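Local atomic coordinates of E3 SUMO-protein ligase SIZ1 (Saccharomyces cerevisiae, PDB entry 3I2D), a protein that acts as an E3 ligase that promotes attachment of the ubiquitin-like modifier SUMO (Smt3) to substrates such as septins and PCNA. Residues Glu70-Lys75 / Glu208-Lys213; Asn108-Pro113 / Gly199-Met204; Ser249-Cys252 / Thr257-Lys260; Cys252-Thr257 / Ala276-His281. All coordinates share one frame; numbering follows the deposited sequence.

In the fold
Along the chain, interactions 1 and 2 come first and belong mostly to the PINIT part; interactions 3 and 4 follow in the SP-RING zinc finger. Interaction 2 packs helix 104-111 on strand 195-204, which neighbours strand 74-90 in a four-stranded antiparallel sheet. The first segment of interaction 1 is a turn that leads into strand 74-90 of that sheet; its centre lies about 16 Å from that of interaction 2. Helix 207-215, directly after strand 195-204, packs against helix 276-285, so that interaction 1 touches interaction 4, their centres about 16 Å apart. Interactions 3 and 4 share C252 and T257, with centres about 8 Å apart. Interaction 1 thus sits where the PINIT sheet meets the SP-RING part.

Interaction 1 of 4, residues Glu70-Lys75 / Glu208-Lys213; sequences ESPFYK and EQLLEK
A type I beta turn from S71 to Y74, leading into strand 74-90 of the PINIT sheet, meets helix 207-215 through the side chain of L210. The leucine branches reach the two central residues of the turn. L210 CD1 lies 3.9 Å from CB of P72 and also 3.8 Å from CE2 of F73, coming at that ring obliquely. The second branch settles on backbone instead, with L210 CD2 3.7 Å from the carbonyl O of P72. Taken as whole side chains, both P72 and F73 cross the leucine at about a right angle. In F73, CG stands anti to the carbonyl carbon (chi1 -69°), and although its CB starts away from the helix, the ring end swings back to it. An alanine in place of L210 would remove both methyl branches and is likely to open a gap between turn and helix, leaving the proline and the F73 ring without their partner on that side. Within the turn, a weak hydrogen bond runs from F73 N to S71 OG. L210 also touches L280 and F73 touches L284, both on helix 276-285. The contact is thus a small apolar joint between a PINIT-sheet turn and helix 207-215, backed by an SP-RING helix.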
loop_
_atom_site.group_PDB
_atom_site.type_symbol
_atom_site.label_atom_id
_atom_site.label_comp_id
_atom_site.label_asym_id
_atom_site.label_seq_id
_atom_site.Cartn_x
_atom_site.Cartn_y
_atom_site.Cartn_z
ATOM N N GLU A 70 -4.874 3.018 -5.459
ATOM C CA GLU A 70 -4.979 2.724 -4.046
ATOM C C GLU A 70 -3.801 1.989 -3.438
ATOM O O GLU A 70 -2.936 1.455 -4.123
ATOM C CB GLU A 70 -6.254 1.924 -3.778
ATOM C CG GLU A 70 -7.541 2.661 -4.098
ATOM C CD GLU A 70 -8.623 1.707 -4.535
ATOM O OE1 GLU A 70 -8.864 0.724 -3.802
ATOM O OE2 GLU A 70 -9.224 1.931 -5.611
ATOM N N SER A 71 -3.786 2.012 -2.114
ATOM C CA SER A 71 -2.799 1.337 -1.308
ATOM C C SER A 71 -3.610 0.754 -0.174
ATOM O O SER A 71 -4.528 1.399 0.340
ATOM C CB SER A 71 -1.795 2.321 -0.739
ATOM O OG SER A 71 -0.912 1.655 0.143
ATOM N N PRO A 72 -3.308 -0.481 0.222
ATOM C CA PRO A 72 -4.073 -1.063 1.323
ATOM C C PRO A 72 -3.688 -0.448 2.667
ATOM O O PRO A 72 -4.275 -0.801 3.693
ATOM C CB PRO A 72 -3.717 -2.543 1.237
ATOM C CG PRO A 72 -2.304 -2.507 0.739
ATOM C CD PRO A 72 -2.367 -1.461 -0.347
ATOM N N PHE A 73 -2.726 0.480 2.661
ATOM C CA PHE A 73 -2.267 1.121 3.901
ATOM C C PHE A 73 -2.996 2.387 4.330
ATOM O O PHE A 73 -2.752 2.919 5.410
ATOM C CB PHE A 73 -0.756 1.372 3.850
ATOM C CG PHE A 73 0.045 0.117 3.891
ATOM C CD1 PHE A 73 0.730 -0.329 2.763
ATOM C CD2 PHE A 73 0.053 -0.667 5.038
ATOM C CE1 PHE A 73 1.404 -1.536 2.774
ATOM C CE2 PHE A 73 0.727 -1.883 5.062
ATOM C CZ PHE A 73 1.404 -2.319 3.928
ATOM N N TYR A 74 -3.873 2.888 3.476
ATOM C CA TYR A 74 -4.668 4.039 3.841
ATOM C C TYR A 74 -5.942 3.992 3.011
ATOM O O TYR A 74 -5.959 3.448 1.906
ATOM C CB TYR A 74 -3.880 5.337 3.665
ATOM C CG TYR A 74 -3.361 5.630 2.278
ATOM C CD1 TYR A 74 -4.237 5.931 1.230
ATOM C CD2 TYR A 74 -1.987 5.676 2.026
ATOM C CE1 TYR A 74 -3.761 6.276 -0.029
ATOM C CE2 TYR A 74 -1.502 6.016 0.773
ATOM C CZ TYR A 74 -2.394 6.314 -0.253
ATOM O OH TYR A 74 -1.921 6.620 -1.509
ATOM N N LYS A 75 -7.022 4.522 3.560
ATOM C CA LYS A 75 -8.300 4.491 2.877
ATOM C C LYS A 75 -8.877 5.894 2.822
ATOM O O LYS A 75 -9.052 6.543 3.859
ATOM C CB LYS A 75 -9.240 3.550 3.635
ATOM C CG LYS A 75 -10.441 3.039 2.861
ATOM C CD LYS A 75 -11.146 1.926 3.637
ATOM C CE LYS A 75 -10.167 0.791 3.970
ATOM N NZ LYS A 75 -10.778 -0.381 4.678
ATOM N N GLU A 208 -0.466 -4.722 10.989
ATOM C CA GLU A 208 -1.097 -5.789 11.776
ATOM C C GLU A 208 -2.594 -5.875 11.515
ATOM O O GLU A 208 -3.193 -6.929 11.681
ATOM C CB GLU A 208 -0.820 -5.631 13.285
ATOM C CG GLU A 208 -0.352 -4.261 13.704
ATOM C CD GLU A 208 1.105 -3.987 13.341
ATOM O OE1 GLU A 208 1.398 -2.843 12.909
ATOM O OE2 GLU A 208 1.953 -4.900 13.507
ATOM N N GLN A 209 -3.208 -4.778 11.099
ATOM C CA GLN A 209 -4.632 -4.836 10.787
ATOM C C GLN A 209 -4.776 -5.680 9.540
ATOM O O GLN A 209 -5.617 -6.558 9.487
ATOM C CB GLN A 209 -5.202 -3.467 10.485
ATOM C CG GLN A 209 -5.230 -2.520 11.623
ATOM C CD GLN A 209 -6.113 -1.350 11.298
ATOM O OE1 GLN A 209 -7.277 -1.536 10.950
ATOM N NE2 GLN A 209 -5.575 -0.137 11.399
ATOM N N LEU A 210 -3.951 -5.400 8.533
ATOM C CA LEU A 210 -3.989 -6.164 7.293
ATOM C C LEU A 210 -3.652 -7.622 7.545
ATOM O O LEU A 210 -4.190 -8.494 6.864
ATOM C CB LEU A 210 -3.008 -5.607 6.273
ATOM C CG LEU A 210 -3.309 -4.248 5.675
ATOM C CD1 LEU A 210 -2.346 -4.009 4.541
ATOM C CD2 LEU A 210 -4.729 -4.197 5.169
ATOM N N LEU A 211 -2.754 -7.888 8.499
ATOM C CA LEU A 211 -2.390 -9.272 8.829
ATOM C C LEU A 211 -3.660 -10.011 9.207
ATOM O O LEU A 211 -3.822 -11.197 8.914
ATOM C CB LEU A 211 -1.428 -9.353 10.013
ATOM C CG LEU A 211 -1.216 -10.795 10.493
ATOM C CD1 LEU A 211 -0.372 -11.552 9.474
ATOM C CD2 LEU A 211 -0.535 -10.818 11.857
ATOM N N GLU A 212 -4.572 -9.307 9.861
ATOM C CA GLU A 212 -5.800 -9.946 10.257
ATOM C C GLU A 212 -6.589 -10.398 9.040
ATOM O O GLU A 212 -7.210 -11.452 9.068
ATOM C CB GLU A 212 -6.630 -9.012 11.124
ATOM C CG GLU A 212 -7.479 -9.773 12.127
ATOM C CD GLU A 212 -6.666 -10.812 12.906
ATOM O OE1 GLU A 212 -5.657 -10.428 13.547
ATOM O OE2 GLU A 212 -7.042 -12.009 12.875
ATOM N N LYS A 213 -6.561 -9.610 7.971
ATOM C CA LYS A 213 -7.273 -9.975 6.752
ATOM C C LYS A 213 -6.659 -11.224 6.137
ATOM O O LYS A 213 -7.364 -12.058 5.570
ATOM C CB LYS A 213 -7.230 -8.837 5.741
ATOM C CG LYS A 213 -8.214 -7.714 6.034
ATOM C CD LYS A 213 -8.268 -6.698 4.894
ATOM C CE LYS A 213 -8.131 -7.380 3.522
ATOM N NZ LYS A 213 -8.966 -8.618 3.363
#

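Interaction 2 of 4, residues Asn108-Pro113 / Gly199-Met204; sequences NLLSNP and GYIVEM
Apolar contacts account for everything that passes between the last part of helix 104-111 and strand 195-204, and all of them converge on I201. Its CG2 methyl is touched by two successive leucines: L109 CD1 comes to 3.9 Å from I201 CG2, and L110 CD2 to 3.8 Å from I201 CG2. L110 CD2 also stands 4.2 Å from I201 CG1, so this leucine meets both branches of the isoleucine. The approaches differ, L109 crossing I201 at about a right angle and L110 at a slant. I201 presents its methyl by holding CG2 anti to the backbone N while CG1 lies beside that N (chi1 -77°). L110 starts off to the side of the strand, yet its end turns in to it.

The backbone of I201 is hydrogen-bonded to Q77 and R78 of strand 74-90, and V202 to R118 of strand 117-125. L110 extends the apolar patch to L102 and L175, while L109 also lies against the side chains of Q77, R78 and H117. With only aliphatic carbon contacts between the two segments, the pairing probably rests on shape and exclusion of water, since no directional bond joins them.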
loop_
_atom_site.group_PDB
_atom_site.type_symbol
_atom_site.label_atom_id
_atom_site.label_comp_id
_atom_site.label_asym_id
_atom_site.label_seq_id
_atom_site.Cartn_x
_atom_site.Cartn_y
_atom_site.Cartn_z
ATOM N N ASN A 108 -12.446 16.117 14.129
ATOM C CA ASN A 108 -12.424 15.020 15.088
ATOM C C ASN A 108 -11.412 13.921 14.762
ATOM O O ASN A 108 -10.381 13.769 15.435
ATOM C CB ASN A 108 -13.821 14.410 15.183
ATOM C CG ASN A 108 -14.890 15.452 15.461
ATOM O OD1 ASN A 108 -16.088 15.157 15.408
ATOM N ND2 ASN A 108 -14.465 16.678 15.761
ATOM N N LEU A 109 -11.725 13.148 13.730
ATOM C CA LEU A 109 -10.875 12.052 13.307
ATOM C C LEU A 109 -9.389 12.392 13.417
ATOM O O LEU A 109 -8.573 11.556 13.813
ATOM C CB LEU A 109 -11.208 11.687 11.860
ATOM C CG LEU A 109 -12.683 11.714 11.437
ATOM C CD1 LEU A 109 -12.852 11.021 10.070
ATOM C CD2 LEU A 109 -13.527 11.013 12.492
ATOM N N LEU A 110 -9.046 13.629 13.078
ATOM C CA LEU A 110 -7.658 14.080 13.085
ATOM C C LEU A 110 -7.101 14.470 14.453
ATOM O O LEU A 110 -5.906 14.291 14.725
ATOM C CB LEU A 110 -7.510 15.259 12.117
ATOM C CG LEU A 110 -8.264 15.114 10.789
ATOM C CD1 LEU A 110 -8.024 16.326 9.921
ATOM C CD2 LEU A 110 -7.820 13.859 10.074
ATOM N N SER A 111 -7.975 14.999 15.306
ATOM C CA SER A 111 -7.607 15.458 16.644
ATOM C C SER A 111 -6.934 14.425 17.561
ATOM O O SER A 111 -5.713 14.469 17.755
ATOM C CB SER A 111 -8.849 16.020 17.331
ATOM O OG SER A 111 -9.886 15.060 17.318
ATOM N N ASN A 112 -7.738 13.518 18.122
ATOM C CA ASN A 112 -7.281 12.462 19.042
ATOM C C ASN A 112 -5.786 12.086 18.953
ATOM O O ASN A 112 -5.211 12.051 17.860
ATOM C CB ASN A 112 -8.144 11.207 18.827
ATOM C CG ASN A 112 -7.909 10.133 19.887
ATOM O OD1 ASN A 112 -8.072 10.382 21.084
ATOM N ND2 ASN A 112 -7.535 8.932 19.448
ATOM N N PRO A 113 -5.140 11.801 20.110
ATOM C CA PRO A 113 -3.719 11.424 20.174
ATOM C C PRO A 113 -3.402 10.076 19.513
ATOM O O PRO A 113 -2.324 9.892 18.939
ATOM C CB PRO A 113 -3.428 11.417 21.677
ATOM C CG PRO A 113 -4.739 11.038 22.276
ATOM C CD PRO A 113 -5.703 11.890 21.471
ATOM N N GLY A 199 -7.656 17.225 -1.262
ATOM C CA GLY A 199 -7.380 17.061 0.150
ATOM C C GLY A 199 -8.346 16.009 0.639
ATOM O O GLY A 199 -9.550 16.135 0.445
ATOM N N TYR A 200 -7.828 14.951 1.241
ATOM C CA TYR A 200 -8.679 13.876 1.741
ATOM C C TYR A 200 -8.302 13.514 3.167
ATOM O O TYR A 200 -7.113 13.519 3.529
ATOM C CB TYR A 200 -8.508 12.590 0.922
ATOM C CG TYR A 200 -9.063 12.583 -0.485
ATOM C CD1 TYR A 200 -8.221 12.405 -1.582
ATOM C CD2 TYR A 200 -10.432 12.653 -0.718
ATOM C CE1 TYR A 200 -8.731 12.285 -2.880
ATOM C CE2 TYR A 200 -10.949 12.534 -2.009
ATOM C CZ TYR A 200 -10.092 12.349 -3.082
ATOM O OH TYR A 200 -10.605 12.209 -4.354
ATOM N N ILE A 201 -9.318 13.211 3.973
ATOM C CA ILE A 201 -9.081 12.729 5.326
ATOM C C ILE A 201 -9.033 11.234 5.027
ATOM O O ILE A 201 -9.985 10.672 4.480
ATOM C CB ILE A 201 -10.256 13.022 6.289
ATOM C CG1 ILE A 201 -10.245 14.488 6.705
ATOM C CG2 ILE A 201 -10.121 12.187 7.539
ATOM C CD1 ILE A 201 -11.395 14.871 7.587
ATOM N N VAL A 202 -7.910 10.600 5.329
ATOM C CA VAL A 202 -7.772 9.178 5.065
ATOM C C VAL A 202 -7.566 8.436 6.365
ATOM O O VAL A 202 -7.121 9.007 7.369
ATOM C CB VAL A 202 -6.558 8.875 4.139
ATOM C CG1 VAL A 202 -6.653 9.703 2.840
ATOM C CG2 VAL A 202 -5.258 9.172 4.880
ATOM N N GLU A 203 -7.895 7.156 6.340
ATOM C CA GLU A 203 -7.724 6.339 7.514
ATOM C C GLU A 203 -6.475 5.490 7.359
ATOM O O GLU A 203 -6.326 4.756 6.381
ATOM C CB GLU A 203 -8.935 5.423 7.729
ATOM C CG GLU A 203 -8.827 4.603 9.024
ATOM C CD GLU A 203 -9.982 3.640 9.244
ATOM O OE1 GLU A 203 -11.120 4.111 9.464
ATOM O OE2 GLU A 203 -9.743 2.412 9.196
ATOM N N MET A 204 -5.580 5.602 8.332
ATOM C CA MET A 204 -4.355 4.827 8.337
ATOM C C MET A 204 -4.735 3.380 8.566
ATOM O O MET A 204 -5.467 3.078 9.513
ATOM C CB MET A 204 -3.458 5.256 9.492
ATOM C CG MET A 204 -3.010 6.688 9.469
ATOM S SD MET A 204 -1.784 6.912 8.204
ATOM C CE MET A 204 -2.852 7.115 6.753
#

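Interaction 3 of 4, residues Ser249-Cys252 / Thr257-Lys260; sequences SLQC and TRMK
Two backbone hydrogen bonds clamp S249-C252 to T257-K260, closing a tight loop of the SP-RING zinc finger through a single beta bridge between Q251 and R258. M259 N donates to L250 O at 2.9 Å, nearly in line with the carbonyl (C=O...N 161°). C252 N returns a bond of 2.8 Å to T257 O, from a position tilted 23° off the carbonyl plane. The Q251 chain, bent at chi2 (-57°), folds its amide over the opposing backbone: OE1 is 3.2 Å from T257 C and NE2 3.4 Å from R258 CA, as packing and not a hydrogen bond. An alanine at Q251 would remove this amide and is likely to leave the T257-R258 peptide uncovered on that side. L250 and R258 run side by side in the same direction, the leucine CD1 meeting the guanidinium obliquely.

Farther out, S249 OG accepts from Q251 N in an ST turn that shapes the entry to the bridge. The R258 guanidinium makes weak bonds to the carbonyls of C316 and Q317, while helix 307-313 covers L250, R258 and M259 through L313. C252, which also touches F274 and D275, packs its CB 3.6 Å from M259 CG.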
loop_
_atom_site.group_PDB
_atom_site.type_symbol
_atom_site.label_atom_id
_atom_site.label_comp_id
_atom_site.label_asym_id
_atom_site.label_seq_id
_atom_site.Cartn_x
_atom_site.Cartn_y
_atom_site.Cartn_z
ATOM N N SER A 249 13.016 -24.330 4.750
ATOM C CA SER A 249 13.388 -23.500 5.889
ATOM C C SER A 249 12.185 -22.992 6.656
ATOM O O SER A 249 11.134 -22.728 6.079
ATOM C CB SER A 249 14.207 -22.296 5.431
ATOM O OG SER A 249 14.541 -21.459 6.529
ATOM N N LEU A 250 12.350 -22.857 7.965
ATOM C CA LEU A 250 11.293 -22.335 8.818
ATOM C C LEU A 250 11.559 -20.828 8.983
ATOM O O LEU A 250 10.783 -20.102 9.607
ATOM C CB LEU A 250 11.325 -23.030 10.180
ATOM C CG LEU A 250 11.174 -24.550 10.163
ATOM C CD1 LEU A 250 11.053 -25.055 11.597
ATOM C CD2 LEU A 250 9.943 -24.939 9.352
ATOM N N GLN A 251 12.670 -20.383 8.403
ATOM C CA GLN A 251 13.092 -18.994 8.449
ATOM C C GLN A 251 12.461 -18.170 7.326
ATOM O O GLN A 251 12.252 -18.660 6.216
ATOM C CB GLN A 251 14.622 -18.914 8.340
ATOM C CG GLN A 251 15.364 -19.743 9.389
ATOM C CD GLN A 251 14.986 -19.363 10.815
ATOM O OE1 GLN A 251 15.472 -18.376 11.358
ATOM N NE2 GLN A 251 14.100 -20.141 11.419
ATOM N N CYS A 252 12.171 -16.911 7.630
ATOM C CA CYS A 252 11.592 -15.999 6.662
ATOM C C CYS A 252 12.694 -15.406 5.787
ATOM O O CYS A 252 13.785 -15.117 6.263
ATOM C CB CYS A 252 10.857 -14.880 7.396
ATOM S SG CYS A 252 10.105 -13.661 6.321
ATOM N N THR A 257 14.604 -14.711 10.172
ATOM C CA THR A 257 14.235 -15.155 11.511
ATOM C C THR A 257 13.113 -16.176 11.407
ATOM O O THR A 257 12.469 -16.296 10.364
ATOM C CB THR A 257 13.717 -13.978 12.344
ATOM O OG1 THR A 257 14.791 -13.064 12.569
ATOM C CG2 THR A 257 13.145 -14.454 13.682
ATOM N N ARG A 258 12.893 -16.907 12.495
ATOM C CA ARG A 258 11.831 -17.908 12.579
ATOM C C ARG A 258 10.534 -17.258 12.102
ATOM O O ARG A 258 10.225 -16.139 12.516
ATOM C CB ARG A 258 11.666 -18.332 14.038
ATOM C CG ARG A 258 10.481 -19.232 14.355
ATOM C CD ARG A 258 10.849 -20.689 14.145
ATOM N NE ARG A 258 10.075 -21.583 14.995
ATOM C CZ ARG A 258 10.422 -22.833 15.262
ATOM N NH1 ARG A 258 11.532 -23.348 14.752
ATOM N NH2 ARG A 258 9.651 -23.572 16.039
ATOM N N MET A 259 9.783 -17.934 11.233
ATOM C CA MET A 259 8.517 -17.378 10.772
ATOM C C MET A 259 7.479 -17.576 11.867
ATOM O O MET A 259 7.590 -18.485 12.702
ATOM C CB MET A 259 8.021 -18.065 9.493
ATOM C CG MET A 259 8.587 -17.514 8.192
ATOM S SD MET A 259 8.046 -18.529 6.770
ATOM C CE MET A 259 9.134 -19.959 6.848
ATOM N N LYS A 260 6.463 -16.724 11.844
ATOM C CA LYS A 260 5.384 -16.785 12.809
ATOM C C LYS A 260 4.055 -16.863 12.023
ATOM O O LYS A 260 3.059 -17.394 12.504
ATOM C CB LYS A 260 5.460 -15.543 13.711
ATOM C CG LYS A 260 4.686 -15.647 15.012
ATOM C CD LYS A 260 4.839 -14.391 15.908
ATOM C CE LYS A 260 6.278 -14.202 16.429
ATOM N NZ LYS A 260 6.763 -15.351 17.272
#

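Interaction 4 of 4, residues Cys252-Thr257 / Ala276-His281; sequences CPISYT and ALWFLH
This is an apolar and CH-pi contact inside the SP-RING zinc finger, where the loop C252-T257 leans on the first turns of helix 276-285. S255 places CB over one face of the indole, 3.4 Å from the centroid of the five-membered W278 ring and only 6° off its normal. Its OG lies between the backbone N and the carbonyl carbon (chi1 76°), leaving CB to make the closest approach to the ring; OG itself accepts a weak bond from T257 N.

I254 uses two branches. Its CG2 comes 3.7 Å from W278 CB as the two side chains slide past each other in opposite directions. I254 CD1 reaches deeper, 3.7 Å from F279 CB, and lies at the edge of the phenyl ring, in its plane. F279 holds CG anti to its backbone N (chi1 177°), which carries the ring away from the loop towards F274 and I298.

The loop is shaped from within: C252 SG accepts from S255 N at 3.5 Å and, weakly, from I254 N, while Y256 N bonds C252 O. D275 OD1 accepts from W278 N at the helix start. The side chain of F279 is about 9 Å from the zinc ion held by C268, H270, C291 and C294. This single zinc beside the helix fits the SP-RING, a RING-like domain that keeps one of the two zinc sites of a classical RING.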
loop_
_atom_site.group_PDB
_atom_site.type_symbol
_atom_site.label_atom_id
_atom_site.label_comp_id
_atom_site.label_asym_id
_atom_site.label_seq_id
_atom_site.Cartn_x
_atom_site.Cartn_y
_atom_site.Cartn_z
ATOM N N CYS A 252 12.171 -16.911 7.630
ATOM C CA CYS A 252 11.592 -15.999 6.662
ATOM C C CYS A 252 12.694 -15.406 5.787
ATOM O O CYS A 252 13.785 -15.117 6.263
ATOM C CB CYS A 252 10.857 -14.880 7.396
ATOM S SG CYS A 252 10.105 -13.661 6.321
ATOM N N PRO A 253 12.426 -15.213 4.488
ATOM C CA PRO A 253 13.454 -14.645 3.606
ATOM C C PRO A 253 13.562 -13.139 3.826
ATOM O O PRO A 253 14.549 -12.506 3.448
ATOM C CB PRO A 253 12.939 -14.970 2.209
ATOM C CG PRO A 253 11.938 -16.052 2.429
ATOM C CD PRO A 253 11.269 -15.655 3.703
ATOM N N ILE A 254 12.520 -12.578 4.425
ATOM C CA ILE A 254 12.462 -11.158 4.714
ATOM C C ILE A 254 13.117 -10.825 6.061
ATOM O O ILE A 254 13.890 -9.884 6.154
ATOM C CB ILE A 254 11.007 -10.673 4.749
ATOM C CG1 ILE A 254 10.367 -10.871 3.372
ATOM C CG2 ILE A 254 10.952 -9.210 5.188
ATOM C CD1 ILE A 254 8.930 -10.374 3.279
ATOM N N SER A 255 12.821 -11.608 7.096
ATOM C CA SER A 255 13.365 -11.336 8.421
ATOM C C SER A 255 14.592 -12.147 8.800
ATOM O O SER A 255 15.276 -11.816 9.772
ATOM C CB SER A 255 12.293 -11.580 9.476
ATOM O OG SER A 255 12.116 -12.966 9.690
ATOM N N TYR A 256 14.878 -13.197 8.033
ATOM C CA TYR A 256 16.008 -14.078 8.318
ATOM C C TYR A 256 15.860 -14.560 9.761
ATOM O O TYR A 256 16.839 -14.795 10.467
ATOM C CB TYR A 256 17.338 -13.346 8.106
ATOM C CG TYR A 256 17.545 -12.893 6.677
ATOM C CD1 TYR A 256 17.093 -11.647 6.241
ATOM C CD2 TYR A 256 18.143 -13.738 5.742
ATOM C CE1 TYR A 256 17.223 -11.251 4.903
ATOM C CE2 TYR A 256 18.282 -13.361 4.401
ATOM C CZ TYR A 256 17.818 -12.119 3.985
ATOM O OH TYR A 256 17.920 -11.771 2.648
ATOM N N THR A 257 14.604 -14.711 10.172
ATOM C CA THR A 257 14.235 -15.155 11.511
ATOM C C THR A 257 13.113 -16.176 11.407
ATOM O O THR A 257 12.469 -16.296 10.364
ATOM C CB THR A 257 13.717 -13.978 12.344
ATOM O OG1 THR A 257 14.791 -13.064 12.569
ATOM C CG2 THR A 257 13.145 -14.454 13.682
ATOM N N ALA A 276 4.051 -13.183 6.853
ATOM C CA ALA A 276 3.067 -12.176 6.431
ATOM C C ALA A 276 3.206 -10.868 7.194
ATOM O O ALA A 276 2.900 -9.794 6.670
ATOM C CB ALA A 276 1.636 -12.709 6.566
ATOM N N LEU A 277 3.673 -10.937 8.432
ATOM C CA LEU A 277 3.809 -9.705 9.181
ATOM C C LEU A 277 4.960 -8.877 8.643
ATOM O O LEU A 277 4.816 -7.661 8.478
ATOM C CB LEU A 277 4.011 -9.971 10.677
ATOM C CG LEU A 277 3.961 -8.666 11.471
ATOM C CD1 LEU A 277 2.644 -7.932 11.217
ATOM C CD2 LEU A 277 4.129 -8.975 12.925
ATOM N N TRP A 278 6.091 -9.524 8.364
ATOM C CA TRP A 278 7.234 -8.794 7.849
ATOM C C TRP A 278 6.961 -8.356 6.433
ATOM O O TRP A 278 7.295 -7.241 6.051
ATOM C CB TRP A 278 8.519 -9.626 7.892
ATOM C CG TRP A 278 9.160 -9.668 9.261
ATOM C CD1 TRP A 278 8.915 -10.567 10.253
ATOM C CD2 TRP A 278 10.132 -8.752 9.784
ATOM N NE1 TRP A 278 9.673 -10.278 11.364
ATOM C CE2 TRP A 278 10.431 -9.169 11.104
ATOM C CE3 TRP A 278 10.782 -7.623 9.266
ATOM C CZ2 TRP A 278 11.352 -8.495 11.916
ATOM C CZ3 TRP A 278 11.698 -6.955 10.072
ATOM C CH2 TRP A 278 11.974 -7.395 11.385
ATOM N N PHE A 279 6.348 -9.223 5.643
ATOM C CA PHE A 279 6.051 -8.839 4.285
ATOM C C PHE A 279 5.274 -7.514 4.266
ATOM O O PHE A 279 5.568 -6.614 3.473
ATOM C CB PHE A 279 5.225 -9.920 3.600
ATOM C CG PHE A 279 4.813 -9.565 2.205
ATOM C CD1 PHE A 279 5.744 -9.551 1.174
ATOM C CD2 PHE A 279 3.493 -9.230 1.919
ATOM C CE1 PHE A 279 5.366 -9.211 -0.137
ATOM C CE2 PHE A 279 3.101 -8.886 0.615
ATOM C CZ PHE A 279 4.043 -8.877 -0.414
ATOM N N LEU A 280 4.290 -7.398 5.155
ATOM C CA LEU A 280 3.434 -6.217 5.218
ATOM C C LEU A 280 4.114 -4.978 5.767
ATOM O O LEU A 280 3.764 -3.866 5.386
ATOM C CB LEU A 280 2.176 -6.546 6.022
ATOM C CG LEU A 280 1.205 -7.478 5.298
ATOM C CD1 LEU A 280 0.280 -8.159 6.288
ATOM C CD2 LEU A 280 0.412 -6.674 4.291
ATOM N N HIS A 281 5.075 -5.168 6.667
ATOM C CA HIS A 281 5.831 -4.050 7.228
ATOM C C HIS A 281 6.851 -3.610 6.187
ATOM O O HIS A 281 7.253 -2.462 6.157
ATOM C CB HIS A 281 6.539 -4.467 8.517
ATOM C CG HIS A 281 5.735 -4.195 9.749
ATOM N ND1 HIS A 281 5.651 -2.944 10.316
ATOM C CD2 HIS A 281 4.922 -4.998 10.477
ATOM C CE1 HIS A 281 4.818 -2.985 11.343
ATOM N NE2 HIS A 281 4.361 -4.218 11.461
#